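Local coordinates for Alpha/beta hydrolase family protein (Bacillus anthracis, PDB 3OOS), which is a hydrolase of the alpha/beta fold family that probably cleaves its still undefined substrate with a serine nucleophile, at residues 116-122 with 222-227. Residues are numbered along the deposited sequence; the frame is centred on the assembly and turned at random.
Sequences LTKIIVG and IPSFIY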
loop_
_atom_site.group_PDB
_atom_site.type_symbol
_atom_site.label_atom_id
_atom_site.label_comp_id
_atom_site.label_asym_id
_atom_site.label_seq_id
_atom_site.Cartn_x
_atom_site.Cartn_y
_atom_site.Cartn_z
ATOM N N LEU A 116 -14.611 1.111 -9.658
ATOM C CA LEU A 116 -13.809 -0.037 -9.226
ATOM C C LEU A 116 -14.506 -1.376 -9.426
ATOM O O LEU A 116 -15.679 -1.532 -9.087
ATOM C CB LEU A 116 -13.396 0.113 -7.755
ATOM C CG LEU A 116 -12.551 1.334 -7.371
ATOM C CD1 LEU A 116 -12.423 1.423 -5.858
ATOM C CD2 LEU A 116 -11.168 1.299 -8.029
ATOM N N THR A 117 -13.770 -2.338 -9.980
ATOM C CA THR A 117 -14.257 -3.713 -10.111
ATOM C C THR A 117 -14.141 -4.453 -8.780
ATOM O O THR A 117 -14.899 -5.394 -8.512
ATOM C CB THR A 117 -13.461 -4.499 -11.171
ATOM O OG1 THR A 117 -12.066 -4.450 -10.851
ATOM C CG2 THR A 117 -13.675 -3.914 -12.563
ATOM N N LYS A 118 -13.184 -4.019 -7.962
ATOM C CA LYS A 118 -12.862 -4.636 -6.676
ATOM C C LYS A 118 -11.783 -3.823 -5.969
ATOM O O LYS A 118 -11.086 -3.022 -6.600
ATOM C CB LYS A 118 -12.336 -6.066 -6.875
ATOM C CG LYS A 118 -10.952 -6.147 -7.546
ATOM C CD LYS A 118 -10.660 -7.534 -8.097
ATOM C CE LYS A 118 -11.335 -7.747 -9.445
ATOM N NZ LYS A 118 -11.271 -9.160 -9.906
ATOM N N ILE A 119 -11.646 -4.043 -4.664
ATOM C CA ILE A 119 -10.455 -3.606 -3.936
ATOM C C ILE A 119 -9.776 -4.797 -3.269
ATOM O O ILE A 119 -10.441 -5.753 -2.845
ATOM C CB ILE A 119 -10.734 -2.486 -2.892
ATOM C CG1 ILE A 119 -11.861 -2.889 -1.929
ATOM C CG2 ILE A 119 -11.018 -1.158 -3.603
ATOM C CD1 ILE A 119 -12.096 -1.905 -0.781
ATOM N N ILE A 120 -8.448 -4.746 -3.230
ATOM C CA ILE A 120 -7.639 -5.681 -2.459
ATOM C C ILE A 120 -6.931 -4.839 -1.408
ATOM O O ILE A 120 -6.287 -3.842 -1.739
ATOM C CB ILE A 120 -6.635 -6.459 -3.344
ATOM C CG1 ILE A 120 -7.366 -7.522 -4.172
ATOM C CG2 ILE A 120 -5.573 -7.157 -2.495
ATOM C CD1 ILE A 120 -7.651 -7.137 -5.580
ATOM N N VAL A 121 -7.085 -5.226 -0.145
ATOM C CA VAL A 121 -6.667 -4.391 0.981
ATOM C C VAL A 121 -5.859 -5.211 1.979
ATOM O O VAL A 121 -6.404 -6.066 2.679
ATOM C CB VAL A 121 -7.895 -3.767 1.705
ATOM C CG1 VAL A 121 -7.446 -2.782 2.783
ATOM C CG2 VAL A 121 -8.837 -3.079 0.710
ATOM N N GLY A 122 -4.558 -4.944 2.045
ATOM C CA GLY A 122 -3.667 -5.699 2.924
ATOM C C GLY A 122 -3.140 -4.911 4.101
ATOM O O GLY A 122 -2.798 -3.735 3.962
ATOM N N ILE A 222 -18.780 -3.010 -3.506
ATOM C CA ILE A 222 -17.924 -3.736 -4.445
ATOM C C ILE A 222 -17.221 -4.923 -3.780
ATOM O O ILE A 222 -17.042 -4.931 -2.557
ATOM C CB ILE A 222 -16.863 -2.802 -5.094
ATOM C CG1 ILE A 222 -15.871 -2.285 -4.046
ATOM C CG2 ILE A 222 -17.537 -1.645 -5.830
ATOM C CD1 ILE A 222 -14.806 -1.369 -4.611
ATOM N N PRO A 223 -16.824 -5.943 -4.584
ATOM C CA PRO A 223 -16.040 -7.037 -4.010
ATOM C C PRO A 223 -14.785 -6.495 -3.336
ATOM O O PRO A 223 -14.067 -5.678 -3.917
ATOM C CB PRO A 223 -15.670 -7.880 -5.232
ATOM C CG PRO A 223 -16.783 -7.647 -6.183
ATOM C CD PRO A 223 -17.151 -6.203 -6.001
ATOM N N SER A 224 -14.553 -6.931 -2.105
ATOM C CA SER A 224 -13.449 -6.423 -1.306
ATOM C C SER A 224 -12.679 -7.583 -0.705
ATOM O O SER A 224 -13.218 -8.354 0.089
ATOM C CB SER A 224 -13.981 -5.494 -0.215
ATOM O OG SER A 224 -14.679 -4.412 -0.807
ATOM N N PHE A 225 -11.418 -7.710 -1.103
ATOM C CA PHE A 225 -10.596 -8.833 -0.678
ATOM C C PHE A 225 -9.568 -8.350 0.333
ATOM O O PHE A 225 -8.564 -7.733 -0.027
ATOM C CB PHE A 225 -9.952 -9.512 -1.896
ATOM C CG PHE A 225 -10.953 -9.998 -2.912
ATOM C CD1 PHE A 225 -11.524 -11.263 -2.798
ATOM C CD2 PHE A 225 -11.335 -9.186 -3.978
ATOM C CE1 PHE A 225 -12.464 -11.712 -3.734
ATOM C CE2 PHE A 225 -12.268 -9.626 -4.919
ATOM C CZ PHE A 225 -12.833 -10.891 -4.796
ATOM N N ILE A 226 -9.859 -8.613 1.604
ATOM C CA ILE A 226 -9.044 -8.132 2.717
ATOM C C ILE A 226 -8.095 -9.243 3.150
ATOM O O ILE A 226 -8.480 -10.404 3.192
ATOM C CB ILE A 226 -9.934 -7.703 3.929
ATOM C CG1 ILE A 226 -11.200 -6.946 3.476
ATOM C CG2 ILE A 226 -9.130 -6.912 4.963
ATOM C CD1 ILE A 226 -10.956 -5.716 2.582
ATOM N N TYR A 227 -6.849 -8.895 3.457
ATOM C CA TYR A 227 -5.896 -9.887 3.962
ATOM C C TYR A 227 -4.944 -9.235 4.956
ATOM O O TYR A 227 -4.787 -8.012 4.968
ATOM C CB TYR A 227 -5.112 -10.561 2.815
ATOM C CG TYR A 227 -4.039 -9.672 2.220
ATOM C CD1 TYR A 227 -2.772 -9.591 2.804
ATOM C CD2 TYR A 227 -4.296 -8.897 1.087
ATOM C CE1 TYR A 227 -1.791 -8.763 2.278
ATOM C CE2 TYR A 227 -3.315 -8.071 0.547
ATOM C CZ TYR A 227 -2.067 -8.008 1.152
ATOM O OH TYR A 227 -1.093 -7.182 0.638
#
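One face of the Y227 ring lies over G122, whose CA sits 3.4 Å from the Y227 ring centroid in a CH-pi contact, while CG2 of I120 meets the ring at its edge, in plane. Both rings of the contact, Y227 and F225, rise from strand 224-227, on the face shared with I120, beside the parallel strand 118-122 in the central sheet of the alpha/beta hydrolase fold. With CG between the backbone N and the carbonyl carbon (chi1 75°), the Y227 ring comes over the neighbouring strand, and its OH is hydrogen-bonded to H98 ND1, the residue preceding the serine of a probable nucleophile elbow; F270 and F273 meet the ring edge-to-face. The F225 ring receives CB of K118 at its edge, near CE2, while the lysine chain bends away and its NZ is hydrogen-bonded to T277 O and Y50 OH. The strand axes approach to 4.7 Å, joined by four backbone hydrogen bonds, among them F225 N to I119 O (2.8 Å, almost straight at 176°). On the other face, beneath helices 100-112 and 237-246, V121 and I226 lie side by side, CB of V121 3.7 Å from CD1 of I226. At the start of strand 224-227, S224 OG donates back to I222 O at 3.0 Å from above the carbonyl plane.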